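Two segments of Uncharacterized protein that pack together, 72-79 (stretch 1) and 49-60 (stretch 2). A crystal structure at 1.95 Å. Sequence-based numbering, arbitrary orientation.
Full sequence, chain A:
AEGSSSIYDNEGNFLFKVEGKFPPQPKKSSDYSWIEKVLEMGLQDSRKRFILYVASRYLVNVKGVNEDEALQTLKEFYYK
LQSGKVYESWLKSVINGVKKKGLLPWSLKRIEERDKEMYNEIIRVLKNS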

ATOM      1  N   GLN A  72       7.894   0.279  -8.765  1.00  9.10           N
ATOM      2  CA  GLN A  72       8.254  -1.127  -8.832  1.00  8.44           C
ATOM      3  C   GLN A  72       7.795  -1.804  -7.584  1.00  8.21           C
ATOM      4  O   GLN A  72       7.239  -2.857  -7.641  1.00 11.02           O
ATOM      5  CB  GLN A  72       9.780  -1.272  -9.017  1.00 10.21           C
ATOM      6  CG  GLN A  72      10.214  -2.718  -9.053  1.00 14.29           C
ATOM      7  CD  GLN A  72       9.515  -3.538 -10.124  1.00 18.59           C
ATOM      8  OE1 GLN A  72       9.284  -3.054 -11.241  1.00 17.82           O
ATOM      9  NE2 GLN A  72       9.183  -4.794  -9.805  1.00 18.23           N
ATOM     10  N   THR A  73       7.992  -1.182  -6.434  1.00  6.65           N
ATOM     11  CA  THR A  73       7.569  -1.742  -5.161  1.00  8.12           C
ATOM     12  C   THR A  73       6.051  -2.019  -5.079  1.00  9.05           C
ATOM     13  O   THR A  73       5.608  -3.092  -4.607  1.00  6.90           O
ATOM     14  CB  THR A  73       7.953  -0.753  -4.050  1.00 13.45           C
ATOM     15  OG1 THR A  73       9.382  -0.578  -4.088  1.00  9.31           O
ATOM     16  CG2 THR A  73       7.518  -1.311  -2.698  1.00  7.77           C
ATOM     17  N   LEU A  74       5.274  -1.039  -5.561  1.00  4.86           N
ATOM     18  CA  LEU A  74       3.820  -1.138  -5.568  1.00  5.05           C
ATOM     19  C   LEU A  74       3.340  -2.215  -6.521  1.00  8.13           C
ATOM     20  O   LEU A  74       2.401  -2.965  -6.214  1.00  4.74           O
ATOM     21  CB  LEU A  74       3.215   0.237  -5.911  1.00  5.77           C
ATOM     22  CG  LEU A  74       3.482   1.306  -4.869  1.00  6.22           C
ATOM     23  CD1 LEU A  74       3.067   2.680  -5.317  1.00  5.79           C
ATOM     24  CD2 LEU A  74       2.787   0.903  -3.582  1.00  5.84           C
ATOM     25  N   LYS A  75       3.942  -2.268  -7.711  1.00  6.67           N
ATOM     26  CA  LYS A  75       3.562  -3.290  -8.696  1.00  6.41           C
ATOM     27  C   LYS A  75       3.900  -4.739  -8.249  1.00  7.47           C
ATOM     28  O   LYS A  75       3.045  -5.629  -8.335  1.00  9.57           O
ATOM     29  CB  LYS A  75       4.193  -2.964 -10.065  1.00  9.72           C
ATOM     30  CG  LYS A  75       3.533  -3.694 -11.181  1.00 11.87           C
ATOM     31  CD  LYS A  75       4.520  -3.922 -12.314  1.00 14.96           C
ATOM     32  CE  LYS A  75       4.508  -2.791 -13.304  1.00 19.30           C
ATOM     33  NZ  LYS A  75       5.286  -3.225 -14.501  1.00 22.66           N
ATOM     34  N   GLU A  76       5.086  -4.915  -7.697  1.00  5.25           N
ATOM     35  CA  GLU A  76       5.544  -6.186  -7.086  1.00 12.56           C
ATOM     36  C   GLU A  76       4.649  -6.646  -5.975  1.00 10.26           C
ATOM     37  O   GLU A  76       4.305  -7.805  -5.969  1.00 12.70           O
ATOM     38  CB  GLU A  76       6.877  -6.020  -6.423  1.00 14.05           C
ATOM     39  CG  GLU A  76       7.997  -6.396  -7.237  1.00 21.22           C
ATOM     40  CD  GLU A  76       9.279  -5.940  -6.595  1.00 20.57           C
ATOM     41  OE1 GLU A  76       9.340  -5.230  -5.532  1.00 20.65           O
ATOM     42  OE2 GLU A  76      10.218  -6.259  -7.244  1.00 23.75           O
ATOM     43  N   PHE A  77       4.261  -5.759  -5.072  1.00  6.68           N
ATOM     44  CA  PHE A  77       3.235  -6.032  -4.074  1.00  3.99           C
ATOM     45  C   PHE A  77       1.913  -6.483  -4.676  1.00  8.40           C
ATOM     46  O   PHE A  77       1.384  -7.534  -4.282  1.00  9.26           O
ATOM     47  CB  PHE A  77       2.972  -4.774  -3.228  1.00  6.78           C
ATOM     48  CG  PHE A  77       1.688  -4.826  -2.479  1.00  6.91           C
ATOM     49  CD1 PHE A  77       1.565  -5.668  -1.390  1.00  7.73           C
ATOM     50  CD2 PHE A  77       0.573  -4.035  -2.859  1.00  5.91           C
ATOM     51  CE1 PHE A  77       0.366  -5.718  -0.691  1.00  6.00           C
ATOM     52  CE2 PHE A  77      -0.617  -4.085  -2.129  1.00  7.02           C
ATOM     53  CZ  PHE A  77      -0.713  -4.934  -1.069  1.00  6.28           C
ATOM     54  N   TYR A  78       1.397  -5.731  -5.650  1.00  5.32           N
ATOM     55  CA  TYR A  78       0.115  -6.040  -6.262  1.00  8.38           C
ATOM     56  C   TYR A  78       0.013  -7.416  -6.799  1.00 10.70           C
ATOM     57  O   TYR A  78      -1.032  -8.043  -6.604  1.00  9.26           O
ATOM     58  CB  TYR A  78      -0.325  -4.998  -7.329  1.00  6.94           C
ATOM     59  CG  TYR A  78      -1.705  -5.293  -7.848  1.00  7.95           C
ATOM     60  CD1 TYR A  78      -2.845  -4.885  -7.175  1.00  5.46           C
ATOM     61  CD2 TYR A  78      -1.869  -6.068  -9.004  1.00 10.08           C
ATOM     62  CE1 TYR A  78      -4.111  -5.221  -7.660  1.00  8.78           C
ATOM     63  CE2 TYR A  78      -3.108  -6.444  -9.466  1.00 10.78           C
ATOM     64  CZ  TYR A  78      -4.242  -6.028  -8.793  1.00 11.11           C
ATOM     65  OH  TYR A  78      -5.474  -6.383  -9.290  1.00 15.64           O
ATOM     66  N   TYR A  79       1.051  -7.900  -7.510  1.00  6.90           N
ATOM     67  CA  TYR A  79       0.999  -9.194  -8.146  1.00 10.59           C
ATOM     68  C   TYR A  79       1.477 -10.370  -7.239  1.00 15.43           C
ATOM     69  O   TYR A  79       1.666 -11.488  -7.691  1.00 15.31           O
ATOM     70  CB  TYR A  79       1.709  -9.151  -9.501  1.00  8.69           C
ATOM     71  CG  TYR A  79       1.030  -8.270 -10.520  1.00  7.72           C
ATOM     72  CD1 TYR A  79      -0.209  -8.612 -11.039  1.00  8.46           C
ATOM     73  CD2 TYR A  79       1.631  -7.099 -10.992  1.00 10.51           C
ATOM     74  CE1 TYR A  79      -0.852  -7.818 -12.025  1.00 12.33           C
ATOM     75  CE2 TYR A  79       0.963  -6.293 -11.956  1.00  7.48           C
ATOM     76  CZ  TYR A  79      -0.258  -6.679 -12.463  1.00  9.21           C
ATOM     77  OH  TYR A  79      -0.968  -5.952 -13.394  1.00 13.65           O
TER
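Stretch 2 (49-60) RFILYVASRYLV

Leu 74 is the centre of the contact. Its side chain, with chi1 near -65° (m) and chi2 near 171° (t), enters a hole on stretch 2 formed by Ile 51, Ala 55, Ser 56 and Leu 59. One methyl carbon, Leu 74 CD2, lies 3.8 Å from Ala 55 CB and 3.8 Å from Leu 59 CD1. The same Leu 74 CD2 is 4.2 Å from Ile 51 CG2 and 4.0 Å from the backbone atom Ser 56 N. The other methyl also reaches the wall of the hole, with Leu 74 CD1 4.0 Å from Ser 56 CB. Leu 74 has more area covered by the other stretch than any other residue here, 92 Å².

Both stretches are helical. Residues 72-78 form the end of a helix that begins earlier in the chain, and Tyr 79 is the first residue to leave helical phi/psi. Residues 49-60 belong to a helix that extends beyond the stretch in both directions. The two run roughly antiparallel, with 142° between their N-to-C directions and a signed crossing angle of 142°. Their axes approach to 10.5 Å. The backbones come closer near Ile 51 than near Leu 59: Leu 74 CA is 6.9 Å from Ile 51 CA, whereas Thr 73 CA is 8.7 Å from Leu 59 CA.

The direction of the helices sets the order of the contacts. Toward the start of stretch 1, Thr 73 meets Leu 59, with Thr 73 CG2 3.7 Å from Leu 59 CD1. One helical turn later, Phe 77 reaches the early part of stretch 2. Phe 77 CZ is 3.5 Å from Phe 50 CD2, and Phe 77 CE2 is 3.9 Å from Ile 51 CG1. Phe 50 lies over one face of the Phe 77 ring, while Ile 51 sits at its edge. The two aromatic rings meet obliquely, with centroids 5.3 Å apart and planes at 50°. Ile 51 also touches Tyr 78, where Tyr 78 CB is 4.3 Å from Ile 51 CD1.

Stretch 2 has a wider pi-type turn within 51-60. Ala 55 N bonds to Phe 50 O at 2.9 Å, and Ser 56 N bonds to Ile 51 O at 3.1 Å. Both bonds span five residues. Ser 56 has chi1 near 62° (p), which lets Ser 56 OG donate a hydrogen bond to Ile 51 O at 2.8 Å. The hydroxyl is therefore satisfied within its own helix.

No hydrogen bond crosses between the stretches, and the side chains meet mainly through carbon atoms. Together they bury 378 Å². At the margin, Thr 73 turns its methyl to Leu 59, while its hydroxyl is hydrogen-bonded elsewhere in the structure. Farther out, Gln 72 NE2 donates to Glu 76 OE2 at 3.1 Å. This bond joins successive turns of stretch 1, and neither residue touches stretch 2. The CA-to-CB bond of Lys 75 points away from the contact.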

ATOM      1  N   ARG A  49      -6.926  -0.377  -2.631  1.00  6.11           N
ATOM      2  CA  ARG A  49      -7.102   0.591  -1.542  1.00  6.70           C
ATOM      3  C   ARG A  49      -5.858   0.708  -0.635  1.00  6.25           C
ATOM      4  O   ARG A  49      -5.493   1.814  -0.263  1.00  8.21           O
ATOM      5  CB  ARG A  49      -8.323   0.175  -0.698  1.00  6.43           C
ATOM      6  CG  ARG A  49      -9.585   0.232  -1.511  1.00  7.43           C
ATOM      7  CD  ARG A  49     -10.831   0.244  -0.611  1.00  8.25           C
ATOM      8  NE  ARG A  49     -10.812  -0.787   0.432  1.00  6.60           N
ATOM      9  CZ  ARG A  49     -11.340  -1.980   0.293  1.00  8.12           C
ATOM     10  NH1 ARG A  49     -11.827  -2.324  -0.859  1.00  7.97           N
ATOM     11  NH2 ARG A  49     -11.338  -2.858   1.297  1.00  8.41           N
ATOM     12  N   PHE A  50      -5.182  -0.403  -0.339  1.00  5.37           N
ATOM     13  CA  PHE A  50      -3.949  -0.395   0.472  1.00  2.96           C
ATOM     14  C   PHE A  50      -2.926   0.428  -0.267  1.00  5.58           C
ATOM     15  O   PHE A  50      -2.278   1.243   0.310  1.00  5.93           O
ATOM     16  CB  PHE A  50      -3.424  -1.801   0.690  1.00  4.89           C
ATOM     17  CG  PHE A  50      -2.168  -1.855   1.539  1.00  8.69           C
ATOM     18  CD1 PHE A  50      -2.242  -1.555   2.870  1.00  7.04           C
ATOM     19  CD2 PHE A  50      -0.942  -2.098   0.983  1.00  8.09           C
ATOM     20  CE1 PHE A  50      -1.131  -1.591   3.663  1.00  9.74           C
ATOM     21  CE2 PHE A  50       0.202  -2.122   1.788  1.00  8.11           C
ATOM     22  CZ  PHE A  50       0.090  -1.851   3.121  1.00  8.77           C
ATOM     23  N   ILE A  51      -2.807   0.257  -1.571  1.00  5.46           N
ATOM     24  CA  ILE A  51      -1.915   1.128  -2.378  1.00  6.45           C
ATOM     25  C   ILE A  51      -2.281   2.608  -2.349  1.00  6.31           C
ATOM     26  O   ILE A  51      -1.424   3.454  -2.095  1.00  6.07           O
ATOM     27  CB  ILE A  51      -1.813   0.649  -3.872  1.00  4.73           C
ATOM     28  CG1 ILE A  51      -1.131  -0.723  -3.967  1.00  4.04           C
ATOM     29  CG2 ILE A  51      -1.132   1.706  -4.772  1.00  5.13           C
ATOM     30  CD1 ILE A  51      -1.270  -1.341  -5.369  1.00  8.97           C
ATOM     31  N   LEU A  52      -3.534   2.938  -2.561  1.00  4.01           N
ATOM     32  CA  LEU A  52      -3.939   4.337  -2.583  1.00  6.89           C
ATOM     33  C   LEU A  52      -3.801   5.016  -1.214  1.00  6.00           C
ATOM     34  O   LEU A  52      -3.314   6.128  -1.127  1.00  6.26           O
ATOM     35  CB  LEU A  52      -5.374   4.458  -3.061  1.00  5.08           C
ATOM     36  CG  LEU A  52      -6.006   5.839  -3.150  1.00  8.25           C
ATOM     37  CD1 LEU A  52      -5.142   6.737  -4.028  1.00  4.69           C
ATOM     38  CD2 LEU A  52      -7.424   5.735  -3.656  1.00  6.05           C
ATOM     39  N   TYR A  53      -4.206   4.326  -0.143  1.00  5.03           N
ATOM     40  CA  TYR A  53      -4.387   4.984   1.164  1.00  5.68           C
ATOM     41  C   TYR A  53      -3.223   4.831   2.076  1.00  7.61           C
ATOM     42  O   TYR A  53      -3.065   5.642   3.016  1.00  6.52           O
ATOM     43  CB  TYR A  53      -5.766   4.579   1.855  1.00  6.84           C
ATOM     44  CG  TYR A  53      -6.994   4.993   1.064  1.00  5.73           C
ATOM     45  CD1 TYR A  53      -7.350   6.301   0.971  1.00  7.57           C
ATOM     46  CD2 TYR A  53      -7.792   4.057   0.388  1.00  8.02           C
ATOM     47  CE1 TYR A  53      -8.439   6.683   0.211  1.00  8.88           C
ATOM     48  CE2 TYR A  53      -8.859   4.422  -0.394  1.00  9.47           C
ATOM     49  CZ  TYR A  53      -9.169   5.744  -0.500  1.00 10.30           C
ATOM     50  OH  TYR A  53     -10.251   6.160  -1.212  1.00  8.13           O
ATOM     51  N   VAL A  54      -2.384   3.820   1.829  1.00  6.83           N
ATOM     52  CA  VAL A  54      -1.342   3.488   2.736  1.00  7.76           C
ATOM     53  C   VAL A  54       0.034   3.392   2.058  1.00  8.66           C
ATOM     54  O   VAL A  54       0.914   4.201   2.339  1.00  6.57           O
ATOM     55  CB  VAL A  54      -1.687   2.188   3.521  1.00  8.26           C
ATOM     56  CG1 VAL A  54      -0.601   1.881   4.509  1.00  5.70           C
ATOM     57  CG2 VAL A  54      -3.074   2.291   4.150  1.00  6.07           C
ATOM     58  N   ALA A  55       0.237   2.412   1.196  1.00  5.53           N
ATOM     59  CA  ALA A  55       1.580   2.084   0.782  1.00  6.26           C
ATOM     60  C   ALA A  55       2.225   3.174  -0.051  1.00  6.45           C
ATOM     61  O   ALA A  55       3.377   3.526   0.182  1.00  6.04           O
ATOM     62  CB  ALA A  55       1.578   0.776   0.041  1.00  3.62           C
ATOM     63  N   SER A  56       1.507   3.729  -1.004  1.00  5.65           N
ATOM     64  CA  SER A  56       2.086   4.778  -1.848  1.00  6.82           C
ATOM     65  C   SER A  56       2.548   5.983  -0.985  1.00  6.30           C
ATOM     66  O   SER A  56       3.645   6.455  -1.167  1.00  3.78           O
ATOM     67  CB  SER A  56       1.097   5.290  -2.929  1.00  4.46           C
ATOM     68  OG  SER A  56      -0.041   5.877  -2.342  1.00  3.83           O
ATOM     69  N   ARG A  57       1.697   6.405  -0.050  1.00  4.90           N
ATOM     70  CA  ARG A  57       1.988   7.523   0.841  1.00  7.24           C
ATOM     71  C   ARG A  57       3.160   7.229   1.769  1.00  5.91           C
ATOM     72  O   ARG A  57       3.984   8.067   1.987  1.00  5.28           O
ATOM     73  CB  ARG A  57       0.772   7.793   1.674  1.00  6.65           C
ATOM     74  CG  ARG A  57      -0.514   7.996   0.863  1.00  6.18           C
ATOM     75  CD  ARG A  57      -1.628   8.402   1.779  1.00  5.02           C
ATOM     76  NE  ARG A  57      -2.854   8.602   1.081  1.00  5.18           N
ATOM     77  CZ  ARG A  57      -3.935   9.113   1.629  1.00  9.34           C
ATOM     78  NH1 ARG A  57      -3.929   9.477   2.917  1.00  6.53           N
ATOM     79  NH2 ARG A  57      -5.043   9.223   0.902  1.00  7.59           N
ATOM     80  N   TYR A  58       3.233   6.019   2.310  1.00  5.76           N
ATOM     81  CA  TYR A  58       4.390   5.639   3.095  1.00  6.25           C
ATOM     82  C   TYR A  58       5.698   5.726   2.312  1.00 10.39           C
ATOM     83  O   TYR A  58       6.687   6.342   2.726  1.00  8.65           O
ATOM     84  CB  TYR A  58       4.179   4.241   3.605  1.00  8.55           C
ATOM     85  CG  TYR A  58       5.404   3.593   4.213  1.00  7.46           C
ATOM     86  CD1 TYR A  58       5.942   4.077   5.373  1.00 13.05           C
ATOM     87  CD2 TYR A  58       6.059   2.502   3.559  1.00  9.30           C
ATOM     88  CE1 TYR A  58       7.102   3.493   5.926  1.00 16.53           C
ATOM     89  CE2 TYR A  58       7.221   1.920   4.084  1.00  8.71           C
ATOM     90  CZ  TYR A  58       7.695   2.393   5.275  1.00 18.08           C
ATOM     91  OH  TYR A  58       8.765   1.873   5.882  1.00 22.23           O
ATOM     92  N   LEU A  59       5.722   5.069   1.165  1.00  7.16           N
ATOM     93  CA  LEU A  59       6.898   5.018   0.349  1.00  7.77           C
ATOM     94  C   LEU A  59       7.386   6.418  -0.043  1.00  9.28           C
ATOM     95  O   LEU A  59       8.547   6.767   0.114  1.00 11.56           O
ATOM     96  CB  LEU A  59       6.613   4.162  -0.901  1.00  8.55           C
ATOM     97  CG  LEU A  59       6.426   2.660  -0.673  1.00  9.27           C
ATOM     98  CD1 LEU A  59       6.042   1.996  -1.988  1.00  7.90           C
ATOM     99  CD2 LEU A  59       7.724   2.136  -0.110  1.00 10.23           C
ATOM    100  N   VAL A  60       6.487   7.229  -0.516  1.00  8.95           N
ATOM    101  CA  VAL A  60       6.831   8.532  -1.038  1.00  6.17           C
ATOM    102  C   VAL A  60       7.102   9.580   0.064  1.00 10.35           C
ATOM    103  O   VAL A  60       8.111  10.338   0.019  1.00  8.21           O
ATOM    104  CB  VAL A  60       5.712   8.987  -1.999  1.00  7.44           C
ATOM    105  CG1 VAL A  60       5.897  10.432  -2.424  1.00 12.42           C
ATOM    106  CG2 VAL A  60       5.664   8.035  -3.210  1.00  9.12           C
TER